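PDB 2XIG: ferric uptake regulation protein from Helicobacter pylori, which probably acts as a global iron-responsive repressor, using ferrous iron as a cofactor to bind the operators of the genes it silences. Local coordinates for residues E31-L36 against N69-E74; H50-R53 against N58-I61; R88-A93 against I108-D113. The protein carries 2 engineered substitutions. One frame throughout, in Å; residues are numbered along the deposited sequence.

Contact 1 (E31-L36 against N69-E74)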
ATOM      1  N   GLU C  31      16.481  28.954  11.981  1.00 24.05           N
ATOM      2  CA  GLU C  31      16.158  27.989  13.027  1.00 25.21           C
ATOM      3  C   GLU C  31      15.926  26.580  12.458  1.00 19.86           C
ATOM      4  O   GLU C  31      16.337  25.592  13.062  1.00 18.69           O
ATOM      5  CB  GLU C  31      14.949  28.449  13.846  1.00 35.71           C
ATOM      6  CG  GLU C  31      14.806  27.724  15.182  1.00 46.33           C
ATOM      7  CD  GLU C  31      16.074  27.797  16.021  1.00 53.80           C
ATOM      8  OE1 GLU C  31      16.779  28.825  15.945  1.00 60.05           O
ATOM      9  OE2 GLU C  31      16.366  26.830  16.758  1.00 54.34           O
ATOM     10  N   VAL C  32      15.277  26.486  11.299  1.00 19.93           N
ATOM     11  CA  VAL C  32      15.091  25.191  10.639  1.00 20.58           C
ATOM     12  C   VAL C  32      16.443  24.542  10.306  1.00 22.14           C
ATOM     13  O   VAL C  32      16.662  23.343  10.518  1.00 18.09           O
ATOM     14  CB  VAL C  32      14.271  25.324   9.339  1.00 18.67           C
ATOM     15  CG1 VAL C  32      14.322  24.023   8.541  1.00 16.45           C
ATOM     16  CG2 VAL C  32      12.815  25.685   9.657  1.00 24.86           C
ATOM     17  N   VAL C  33      17.351  25.341   9.765  1.00 19.21           N
ATOM     18  CA  VAL C  33      18.676  24.823   9.447  1.00 15.56           C
ATOM     19  C   VAL C  33      19.359  24.354  10.721  1.00 13.84           C
ATOM     20  O   VAL C  33      19.943  23.275  10.748  1.00 15.30           O
ATOM     21  CB  VAL C  33      19.553  25.870   8.737  1.00 22.58           C
ATOM     22  CG1 VAL C  33      21.000  25.364   8.611  1.00 21.70           C
ATOM     23  CG2 VAL C  33      18.980  26.194   7.370  1.00 22.92           C
ATOM     24  N   SER C  34      19.267  25.159  11.775  1.00 18.15           N
ATOM     25  CA  SER C  34      19.954  24.849  13.026  1.00 22.44           C
ATOM     26  C   SER C  34      19.374  23.602  13.698  1.00 18.65           C
ATOM     27  O   SER C  34      20.120  22.772  14.210  1.00 20.94           O
ATOM     28  CB  SER C  34      19.919  26.049  13.975  1.00 21.79           C
ATOM     29  OG  SER C  34      20.543  27.177  13.385  1.00 25.37           O
ATOM     30  N   VAL C  35      18.050  23.471  13.697  1.00 18.49           N
ATOM     31  CA  VAL C  35      17.434  22.251  14.218  1.00 20.54           C
ATOM     32  C   VAL C  35      17.990  21.010  13.513  1.00 21.45           C
ATOM     33  O   VAL C  35      18.375  20.037  14.164  1.00 19.91           O
ATOM     34  CB  VAL C  35      15.887  22.285  14.131  1.00 17.04           C
ATOM     35  CG1 VAL C  35      15.312  20.894  14.349  1.00 20.83           C
ATOM     36  CG2 VAL C  35      15.321  23.268  15.152  1.00 23.31           C
ATOM     37  N   LEU C  36      18.046  21.046  12.183  1.00 14.35           N
ATOM     38  CA  LEU C  36      18.533  19.907  11.421  1.00 12.54           C
ATOM     39  C   LEU C  36      20.016  19.654  11.647  1.00 19.65           C
ATOM     40  O   LEU C  36      20.437  18.505  11.790  1.00 19.51           O
ATOM     41  CB  LEU C  36      18.240  20.079   9.925  1.00 19.40           C
ATOM     42  CG  LEU C  36      16.762  19.914   9.550  1.00 18.29           C
ATOM     43  CD1 LEU C  36      16.497  20.360   8.113  1.00 20.79           C
ATOM     44  CD2 LEU C  36      16.323  18.480   9.756  1.00 19.65           C
ATOM     45  N   ASN C  69      11.192  23.474   1.370  1.00 20.10           N
ATOM     46  CA  ASN C  69      11.277  23.407  -0.088  1.00 23.40           C
ATOM     47  C   ASN C  69      12.414  24.260  -0.649  1.00 21.15           C
ATOM     48  O   ASN C  69      13.130  23.833  -1.549  1.00 22.23           O
ATOM     49  CB  ASN C  69       9.945  23.790  -0.733  1.00 21.65           C
ATOM     50  CG  ASN C  69       8.869  22.728  -0.526  1.00 29.38           C
ATOM     51  OD1 ASN C  69       9.164  21.535  -0.479  1.00 29.57           O
ATOM     52  ND2 ASN C  69       7.619  23.162  -0.403  1.00 31.04           N
ATOM     53  N   PHE C  70      12.570  25.464  -0.118  1.00 22.49           N
ATOM     54  CA  PHE C  70      13.678  26.330  -0.530  1.00 25.31           C
ATOM     55  C   PHE C  70      15.040  25.735  -0.171  1.00 27.99           C
ATOM     56  O   PHE C  70      15.936  25.622  -1.017  1.00 24.33           O
ATOM     57  CB  PHE C  70      13.569  27.711   0.116  1.00 25.62           C
ATOM     58  CG  PHE C  70      14.752  28.602  -0.180  1.00 23.52           C
ATOM     59  CD1 PHE C  70      15.827  28.665   0.692  1.00 21.03           C
ATOM     60  CD2 PHE C  70      14.800  29.342  -1.351  1.00 22.98           C
ATOM     61  CE1 PHE C  70      16.922  29.471   0.413  1.00 30.87           C
ATOM     62  CE2 PHE C  70      15.895  30.153  -1.635  1.00 26.11           C
ATOM     63  CZ  PHE C  70      16.954  30.215  -0.752  1.00 31.09           C
ATOM     64  N   LEU C  71      15.198  25.384   1.100  1.00 19.18           N
ATOM     65  CA  LEU C  71      16.451  24.835   1.586  1.00 19.62           C
ATOM     66  C   LEU C  71      16.849  23.600   0.810  1.00 17.38           C
ATOM     67  O   LEU C  71      18.025  23.377   0.550  1.00 22.34           O
ATOM     68  CB  LEU C  71      16.347  24.495   3.076  1.00 18.74           C
ATOM     69  CG  LEU C  71      16.215  25.673   4.038  1.00 18.30           C
ATOM     70  CD1 LEU C  71      16.039  25.131   5.447  1.00 20.97           C
ATOM     71  CD2 LEU C  71      17.461  26.614   3.945  1.00 15.03           C
ATOM     72  N   GLU C  72      15.870  22.775   0.441  1.00 19.74           N
ATOM     73  CA  GLU C  72      16.204  21.548  -0.249  1.00 22.28           C
ATOM     74  C   GLU C  72      16.552  21.827  -1.706  1.00 26.73           C
ATOM     75  O   GLU C  72      17.459  21.213  -2.269  1.00 28.47           O
ATOM     76  CB  GLU C  72      15.069  20.521  -0.127  1.00 31.58           C
ATOM     77  CG  GLU C  72      14.194  20.395  -1.347  1.00 39.76           C
ATOM     78  CD  GLU C  72      14.471  19.132  -2.138  1.00 45.67           C
ATOM     79  OE1 GLU C  72      15.649  18.742  -2.264  1.00 44.51           O
ATOM     80  OE2 GLU C  72      13.497  18.514  -2.621  1.00 53.50           O
ATOM     81  N   LYS C  73      15.852  22.766  -2.323  1.00 24.36           N
ATOM     82  CA  LYS C  73      16.165  23.052  -3.715  1.00 27.43           C
ATOM     83  C   LYS C  73      17.518  23.753  -3.863  1.00 31.71           C
ATOM     84  O   LYS C  73      18.176  23.613  -4.890  1.00 37.47           O
ATOM     85  CB  LYS C  73      15.033  23.808  -4.399  1.00 31.32           C
ATOM     86  CG  LYS C  73      15.178  25.291  -4.472  1.00 39.45           C
ATOM     87  CD  LYS C  73      14.131  25.844  -5.421  1.00 46.87           C
ATOM     88  CE  LYS C  73      14.557  27.179  -5.979  1.00 55.57           C
ATOM     89  NZ  LYS C  73      15.911  27.079  -6.596  1.00 59.22           N
ATOM     90  N   GLU C  74      17.944  24.473  -2.826  1.00 28.33           N
ATOM     91  CA  GLU C  74      19.268  25.106  -2.813  1.00 26.87           C
ATOM     92  C   GLU C  74      20.348  24.256  -2.120  1.00 27.56           C
ATOM     93  O   GLU C  74      21.440  24.738  -1.836  1.00 26.64           O
ATOM     94  CB  GLU C  74      19.197  26.482  -2.153  1.00 26.19           C
ATOM     95  CG  GLU C  74      18.284  27.484  -2.874  1.00 28.44           C
ATOM     96  CD  GLU C  74      18.735  27.767  -4.297  1.00 38.30           C
ATOM     97  OE1 GLU C  74      19.959  27.873  -4.531  1.00 34.51           O
ATOM     98  OE2 GLU C  74      17.866  27.889  -5.183  1.00 42.35           O
TER
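Leu71 turns its CG away from its own carbonyl carbon, chi1 -68°, and a nearly straight chi2 then carries the isobutyl end across to helix 27-38, where Val32 and Val33 receive it. The two valines share one rotamer, but the turn of the helix makes them offer different methyls. Val32 presents CG1, the branch lying opposite the backbone N, at 3.7 Å from Leu71 CD1. Val33 presents CG2, the branch beside its backbone N, and this methyl meets both ends of the leucine: CD1 of Leu71 is 3.7 Å from CG2 of Val33, and CD2 of Leu71 is 3.8 Å from the same carbon. CD1 is therefore shared by both valines, while of the two valines CD2 meets only Val33.

The leucine runs at a slant to each valine, and the side chains make the contact, methyl against methyl; the nearest CA atoms, those of Val33 and Leu71, are 8.2 Å from each other. The patch joins helices 27-38 and 61-73 in the core of the winged-helix domain of the Fur family, the probable DNA-binding part. Leu71 also touches Leu14 of helix 7-20 and Ile77 of strand 77-82, and Val32 leans on Ile52 of helix 45-52.

All three residues are buried, and everything that passes between the two segments is apolar. The chemistry implies a contact that depends on shape and on exclusion of water: the valine methyls form one wall of the site where the leucine end sits, and Leu14, Phe76 and Ile77 contribute others.

Contact 2 (H50-R53 against N58-I61); sequences HSIR and NTSI
The guanidinium of Arg53 meets the 58-61 segment at its edge: Thr59 O lies only 3° out of its plane, Ser60 CA sits near the same plane, and the backbone N of Ile61 approaches obliquely. Along this edge two nitrogens converge side-on upon a single acceptor. Arg53 NE reaches Thr59 O at 2.7 Å with an N-H...O angle of 153°, and Arg53 NH2 reaches that same Thr59 O at 2.9 Å with a more bent angle of 138°. Both donors also lie in the carbonyl plane, so the oxygen takes two hydrogen bonds from one flat group, and the pair of bonds fixes how that group is rotated.

The arm that delivers it is extended from CG to NE, which lets a CB that starts off to one side of the loop end with its nitrogens on the carbonyl. On the way the aliphatic part passes Thr59, with CG of Arg53 4.2 Å from CB of Thr59. Ile52 adds a van der Waals contact, crossing Thr59 at about a right angle. Its CG2 lies 3.7 Å from Thr59 OG1, and the methyl-to-methyl approach, to Thr59 CG2, is 3.9 Å; the hydroxyl itself is hydrogen-bonded to Asp56 O within the loop.

Ser60, whose CB is directed away and whose OG is hydrogen-bonded to Ser62 OG, holds the N-cap position of helix 61-73. The contact thus ties Ile52 and Arg53 to the loop leading into the next helix, an arrangement that belongs to the winged helix-turn-helix domain of the Fur family.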
ATOM      1  N   HIS C  50       7.415  21.130  15.627  1.00 25.18           N
ATOM      2  CA  HIS C  50       7.361  20.958  17.079  1.00 23.40           C
ATOM      3  C   HIS C  50       8.513  21.724  17.731  1.00 18.76           C
ATOM      4  O   HIS C  50       8.311  22.482  18.673  1.00 23.44           O
ATOM      5  CB  HIS C  50       7.459  19.472  17.472  1.00 22.61           C
ATOM      6  CG  HIS C  50       6.154  18.724  17.436  1.00 33.27           C
ATOM      7  ND1 HIS C  50       5.059  19.091  18.191  1.00 36.92           N
ATOM      8  CD2 HIS C  50       5.788  17.602  16.767  1.00 31.95           C
ATOM      9  CE1 HIS C  50       4.069  18.241  17.972  1.00 38.06           C
ATOM     10  NE2 HIS C  50       4.484  17.329  17.111  1.00 34.97           N
ATOM     11  N   SER C  51       9.730  21.504  17.234  1.00 19.76           N
ATOM     12  CA  SER C  51      10.913  22.143  17.811  1.00 18.76           C
ATOM     13  C   SER C  51      10.863  23.674  17.720  1.00 24.68           C
ATOM     14  O   SER C  51      11.145  24.384  18.690  1.00 24.67           O
ATOM     15  CB  SER C  51      12.180  21.623  17.129  1.00 26.33           C
ATOM     16  OG  SER C  51      12.236  20.211  17.194  1.00 33.19           O
ATOM     17  N   ILE C  52      10.504  24.172  16.542  1.00 24.78           N
ATOM     18  CA  ILE C  52      10.413  25.611  16.307  1.00 24.56           C
ATOM     19  C   ILE C  52       9.352  26.274  17.193  1.00 23.13           C
ATOM     20  O   ILE C  52       9.535  27.395  17.673  1.00 23.47           O
ATOM     21  CB  ILE C  52      10.128  25.909  14.823  1.00 28.19           C
ATOM     22  CG1 ILE C  52      11.368  25.602  13.985  1.00 29.56           C
ATOM     23  CG2 ILE C  52       9.690  27.356  14.639  1.00 32.12           C
ATOM     24  CD1 ILE C  52      11.147  25.776  12.516  1.00 35.48           C
ATOM     25  N   ARG C  53       8.249  25.568  17.417  1.00 21.83           N
ATOM     26  CA  ARG C  53       7.156  26.093  18.228  1.00 27.02           C
ATOM     27  C   ARG C  53       7.534  26.203  19.705  1.00 35.79           C
ATOM     28  O   ARG C  53       6.768  26.737  20.506  1.00 34.85           O
ATOM     29  CB  ARG C  53       5.905  25.219  18.074  1.00 30.76           C
ATOM     30  CG  ARG C  53       5.165  25.414  16.760  1.00 29.31           C
ATOM     31  CD  ARG C  53       3.865  24.600  16.694  1.00 29.84           C
ATOM     32  NE  ARG C  53       3.100  24.943  15.497  1.00 33.06           N
ATOM     33  CZ  ARG C  53       2.206  24.149  14.910  1.00 33.99           C
ATOM     34  NH1 ARG C  53       1.957  22.945  15.401  1.00 29.75           N
ATOM     35  NH2 ARG C  53       1.563  24.561  13.825  1.00 34.79           N
ATOM     36  N   ASN C  58       3.178  30.152  17.763  1.00 40.24           N
ATOM     37  CA  ASN C  58       2.190  30.367  16.711  1.00 37.98           C
ATOM     38  C   ASN C  58       2.731  30.169  15.293  1.00 36.35           C
ATOM     39  O   ASN C  58       2.138  30.647  14.327  1.00 34.61           O
ATOM     40  CB  ASN C  58       1.536  31.740  16.859  1.00 37.07           C
ATOM     41  CG  ASN C  58       0.859  31.911  18.201  1.00 41.25           C
ATOM     42  OD1 ASN C  58       0.219  30.988  18.709  1.00 40.12           O
ATOM     43  ND2 ASN C  58       1.000  33.096  18.787  1.00 47.14           N
ATOM     44  N   THR C  59       3.850  29.457  15.180  1.00 32.73           N
ATOM     45  CA  THR C  59       4.405  29.094  13.882  1.00 27.35           C
ATOM     46  C   THR C  59       3.515  28.063  13.176  1.00 29.16           C
ATOM     47  O   THR C  59       3.075  27.081  13.780  1.00 26.36           O
ATOM     48  CB  THR C  59       5.822  28.507  14.024  1.00 28.53           C
ATOM     49  OG1 THR C  59       6.678  29.453  14.677  1.00 34.84           O
ATOM     50  CG2 THR C  59       6.403  28.163  12.660  1.00 31.06           C
ATOM     51  N   SER C  60       3.274  28.284  11.888  1.00 23.61           N
ATOM     52  CA  SER C  60       2.418  27.407  11.094  1.00 21.06           C
ATOM     53  C   SER C  60       3.248  26.396  10.316  1.00 22.12           C
ATOM     54  O   SER C  60       4.369  26.700   9.863  1.00 20.22           O
ATOM     55  CB  SER C  60       1.575  28.253  10.138  1.00 34.35           C
ATOM     56  OG  SER C  60       1.165  27.498   9.013  1.00 44.79           O
ATOM     57  N   ILE C  61       2.718  25.188  10.160  1.00 18.10           N
ATOM     58  CA  ILE C  61       3.467  24.138   9.475  1.00 17.92           C
ATOM     59  C   ILE C  61       3.610  24.458   7.988  1.00 17.36           C
ATOM     60  O   ILE C  61       4.590  24.049   7.353  1.00 15.14           O
ATOM     61  CB  ILE C  61       2.867  22.719   9.713  1.00 21.17           C
ATOM     62  CG1 ILE C  61       3.840  21.633   9.236  1.00 23.57           C
ATOM     63  CG2 ILE C  61       1.497  22.565   9.048  1.00 24.04           C
ATOM     64  CD1 ILE C  61       3.535  20.241   9.802  1.00 26.79           C
TER

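Contact 3 (R88-A93 against I108-D113). With ZN (zinc ion), chain L.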
ATOM      1  N   ARG C  88      11.455  12.739   5.142  1.00 18.95           N
ATOM      2  CA  ARG C  88      12.246  13.122   6.294  1.00 15.33           C
ATOM      3  C   ARG C  88      13.508  13.856   5.841  1.00 14.71           C
ATOM      4  O   ARG C  88      14.027  13.588   4.766  1.00 16.72           O
ATOM      5  CB  ARG C  88      12.566  11.913   7.175  1.00 21.30           C
ATOM      6  CG  ARG C  88      11.343  11.457   7.979  1.00 28.06           C
ATOM      7  CD  ARG C  88      11.651  10.392   8.995  1.00 37.87           C
ATOM      8  NE  ARG C  88      10.880  10.601  10.221  1.00 43.36           N
ATOM      9  CZ  ARG C  88       9.565  10.429  10.319  1.00 44.67           C
ATOM     10  NH1 ARG C  88       8.871  10.045   9.264  1.00 48.72           N
ATOM     11  NH2 ARG C  88       8.942  10.643  11.471  1.00 40.70           N
ATOM     12  N   TYR C  89      13.967  14.785   6.666  1.00 14.84           N
ATOM     13  CA  TYR C  89      14.993  15.738   6.245  1.00 15.14           C
ATOM     14  C   TYR C  89      16.241  15.684   7.109  1.00 19.07           C
ATOM     15  O   TYR C  89      16.187  15.344   8.293  1.00 18.47           O
ATOM     16  CB  TYR C  89      14.427  17.163   6.271  1.00 17.81           C
ATOM     17  CG  TYR C  89      13.376  17.431   5.216  1.00 19.62           C
ATOM     18  CD1 TYR C  89      13.719  18.006   4.004  1.00 22.90           C
ATOM     19  CD2 TYR C  89      12.036  17.106   5.432  1.00 18.82           C
ATOM     20  CE1 TYR C  89      12.769  18.255   3.035  1.00 26.04           C
ATOM     21  CE2 TYR C  89      11.079  17.343   4.465  1.00 23.43           C
ATOM     22  CZ  TYR C  89      11.451  17.918   3.271  1.00 25.62           C
ATOM     23  OH  TYR C  89      10.512  18.160   2.303  1.00 24.83           O
ATOM     24  N   GLU C  90      17.370  16.052   6.509  1.00 16.07           N
ATOM     25  CA  GLU C  90      18.613  16.119   7.243  1.00 18.66           C
ATOM     26  C   GLU C  90      19.499  17.190   6.630  1.00 15.73           C
ATOM     27  O   GLU C  90      19.316  17.590   5.473  1.00 16.52           O
ATOM     28  CB  GLU C  90      19.329  14.774   7.198  1.00 17.25           C
ATOM     29  CG  GLU C  90      19.579  14.280   5.785  1.00 21.34           C
ATOM     30  CD  GLU C  90      20.277  12.933   5.759  1.00 23.04           C
ATOM     31  OE1 GLU C  90      21.182  12.716   6.594  1.00 16.23           O
ATOM     32  OE2 GLU C  90      19.914  12.098   4.899  1.00 22.77           O
ATOM     33  N   ILE C  91      20.460  17.650   7.412  1.00 15.60           N
ATOM     34  CA  ILE C  91      21.390  18.664   6.944  1.00 14.88           C
ATOM     35  C   ILE C  91      22.238  18.057   5.818  1.00 21.42           C
ATOM     36  O   ILE C  91      22.607  16.886   5.876  1.00 23.05           O
ATOM     37  CB  ILE C  91      22.258  19.165   8.125  1.00 18.96           C
ATOM     38  CG1 ILE C  91      22.914  20.512   7.810  1.00 21.67           C
ATOM     39  CG2 ILE C  91      23.255  18.094   8.567  1.00 19.12           C
ATOM     40  CD1 ILE C  91      21.933  21.671   7.718  1.00 18.97           C
ATOM     41  N   ALA C  92      22.511  18.841   4.779  1.00 16.84           N
ATOM     42  CA  ALA C  92      23.220  18.342   3.604  1.00 15.42           C
ATOM     43  C   ALA C  92      24.715  18.171   3.869  1.00 21.87           C
ATOM     44  O   ALA C  92      25.377  17.376   3.208  1.00 22.96           O
ATOM     45  CB  ALA C  92      23.001  19.273   2.415  1.00 17.18           C
ATOM     46  N   ALA C  93      25.235  18.915   4.839  1.00 21.06           N
ATOM     47  CA  ALA C  93      26.674  18.910   5.125  1.00 21.66           C
ATOM     48  C   ALA C  93      27.119  17.683   5.934  1.00 22.14           C
ATOM     49  O   ALA C  93      27.610  17.814   7.058  1.00 22.48           O
ATOM     50  CB  ALA C  93      27.064  20.195   5.838  1.00 16.77           C
ATOM     51  N   ILE C 108      15.489   4.962  10.879  1.00 22.48           N
ATOM     52  CA  ILE C 108      16.406   5.080   9.750  1.00 20.57           C
ATOM     53  C   ILE C 108      17.831   4.875  10.227  1.00 21.26           C
ATOM     54  O   ILE C 108      18.257   5.469  11.218  1.00 21.22           O
ATOM     55  CB  ILE C 108      16.282   6.449   9.041  1.00 23.41           C
ATOM     56  CG1 ILE C 108      14.899   6.597   8.401  1.00 25.16           C
ATOM     57  CG2 ILE C 108      17.387   6.618   7.987  1.00 21.75           C
ATOM     58  CD1 ILE C 108      14.486   8.036   8.174  1.00 31.65           C
ATOM     59  N   ILE C 109      18.552   4.003   9.534  1.00 20.61           N
ATOM     60  CA  ILE C 109      19.943   3.729   9.851  1.00 22.02           C
ATOM     61  C   ILE C 109      20.792   4.142   8.651  1.00 22.23           C
ATOM     62  O   ILE C 109      20.497   3.760   7.522  1.00 21.57           O
ATOM     63  CB  ILE C 109      20.161   2.234  10.164  1.00 22.81           C
ATOM     64  CG1 ILE C 109      19.440   1.848  11.459  1.00 25.05           C
ATOM     65  CG2 ILE C 109      21.645   1.905  10.267  1.00 27.54           C
ATOM     66  CD1 ILE C 109      19.417   0.356  11.717  1.00 20.05           C
ATOM     67  N   GLU C 110      21.825   4.944   8.892  1.00 19.53           N
ATOM     68  CA  GLU C 110      22.705   5.392   7.815  1.00 14.84           C
ATOM     69  C   GLU C 110      23.832   4.389   7.606  1.00 21.64           C
ATOM     70  O   GLU C 110      24.298   3.777   8.558  1.00 21.00           O
ATOM     71  CB  GLU C 110      23.321   6.748   8.168  1.00 20.48           C
ATOM     72  CG  GLU C 110      22.321   7.849   8.489  1.00 21.63           C
ATOM     73  CD  GLU C 110      23.010   9.135   8.944  1.00 27.13           C
ATOM     74  OE1 GLU C 110      24.256   9.152   9.013  1.00 25.53           O
ATOM     75  OE2 GLU C 110      22.312  10.125   9.232  1.00 31.53           O
ATOM     76  N   PHE C 111      24.284   4.225   6.368  1.00 18.84           N
ATOM     77  CA  PHE C 111      25.458   3.394   6.131  1.00 20.66           C
ATOM     78  C   PHE C 111      26.251   3.884   4.940  1.00 20.42           C
ATOM     79  O   PHE C 111      25.704   4.466   4.012  1.00 19.51           O
ATOM     80  CB  PHE C 111      25.087   1.907   5.960  1.00 20.16           C
ATOM     81  CG  PHE C 111      24.403   1.581   4.654  1.00 19.18           C
ATOM     82  CD1 PHE C 111      23.022   1.638   4.548  1.00 17.41           C
ATOM     83  CD2 PHE C 111      25.140   1.209   3.539  1.00 21.67           C
ATOM     84  CE1 PHE C 111      22.384   1.336   3.359  1.00 20.43           C
ATOM     85  CE2 PHE C 111      24.514   0.902   2.346  1.00 21.53           C
ATOM     86  CZ  PHE C 111      23.125   0.966   2.257  1.00 22.85           C
ATOM     87  N   ALA C 112      27.553   3.636   4.983  1.00 21.75           N
ATOM     88  CA  ALA C 112      28.433   3.936   3.871  1.00 28.92           C
ATOM     89  C   ALA C 112      29.347   2.740   3.737  1.00 28.13           C
ATOM     90  O   ALA C 112      30.195   2.509   4.592  1.00 30.63           O
ATOM     91  CB  ALA C 112      29.242   5.195   4.150  1.00 33.49           C
ATOM     92  N   ASP C 113      29.152   1.963   2.681  1.00 21.82           N
ATOM     93  CA  ASP C 113      29.909   0.739   2.505  1.00 22.60           C
ATOM     94  C   ASP C 113      30.814   0.866   1.282  1.00 21.09           C
ATOM     95  O   ASP C 113      30.355   0.737   0.146  1.00 21.40           O
ATOM     96  CB  ASP C 113      28.967  -0.459   2.355  1.00 17.88           C
ATOM     97  CG  ASP C 113      29.709  -1.773   2.370  1.00 24.80           C
ATOM     98  OD1 ASP C 113      30.196  -2.159   3.452  1.00 28.27           O
ATOM     99  OD2 ASP C 113      29.819  -2.414   1.306  1.00 31.02           O
TER
HETATM  100 ZN    ZN L1151      20.569  10.365   5.751  1.00 21.04          ZN
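Beside a zinc site of the Fur fold, at the junction of the probable DNA-binding and dimerization regions, strand 86-91 of the first meets strand 108-111 of the second. They are not sheet partners: the CA atoms of Glu90 and Glu110 stand 11.5 Å apart, and side chains span the distance. Glu90 is the ligand. Its CG is placed between the backbone N and the carbonyl carbon, chi1 56°, and from there the chain extends to the metal. The carboxylate binds unevenly, OE2 of Glu90 at 2.0 Å from the zinc and OE1 at a looser 2.6 Å. His42, His97 and His99 complete the site.

Glu110 comes up from the other strand; the two side chains run alongside each other, head to tail, with their carboxylate planes 41° apart. OE2 of Glu110 stays 3.9 Å from the zinc, beyond bonding range, although the residue is expected to be a zinc ligand by comparison with relatives. OE2 of Glu110 and OE1 of Glu90 approach to 3.9 Å, and Lys94 reconciles them: its NZ forms a salt bridge with Glu110 OE2 and a hydrogen bond with Glu90 OE1. The lysine and the metal together probably offset the repulsion between the two acids.

Beside the site the contact turns apolar. Ile108 also packs on His42 and His99, so it lies against two of the ligand histidines, and on Leu80 of strand 77-82. Toward strand 86-91 its CD1 meets the aliphatic part of Arg88, whose chain kinks at chi3 (142°), touching CD of that arginine at 3.8 Å.

Contacts 1 and 2 are both buried and lie in the helical part of the probable DNA-binding region, with contact 2 nested in the loop that contact 1 closes. They share helix 61-73, at its far end in contact 1 and at its N-cap in contact 2, and touch where Val32 CG2 meets Ile52 CD1. Contact 1, nearer the chain centre, is purely apolar; contact 2, further out, adds an arginine-carbonyl grip. In contact 3, partly buried, this region meets the probable dimerization region beside a zinc, through acids offset by Lys94 and a small apolar touch. Leu36 and Val33 of helix 27-38 pack against strand 86-91, linking contacts 1 and 3, whereas contacts 2 and 3 do not touch.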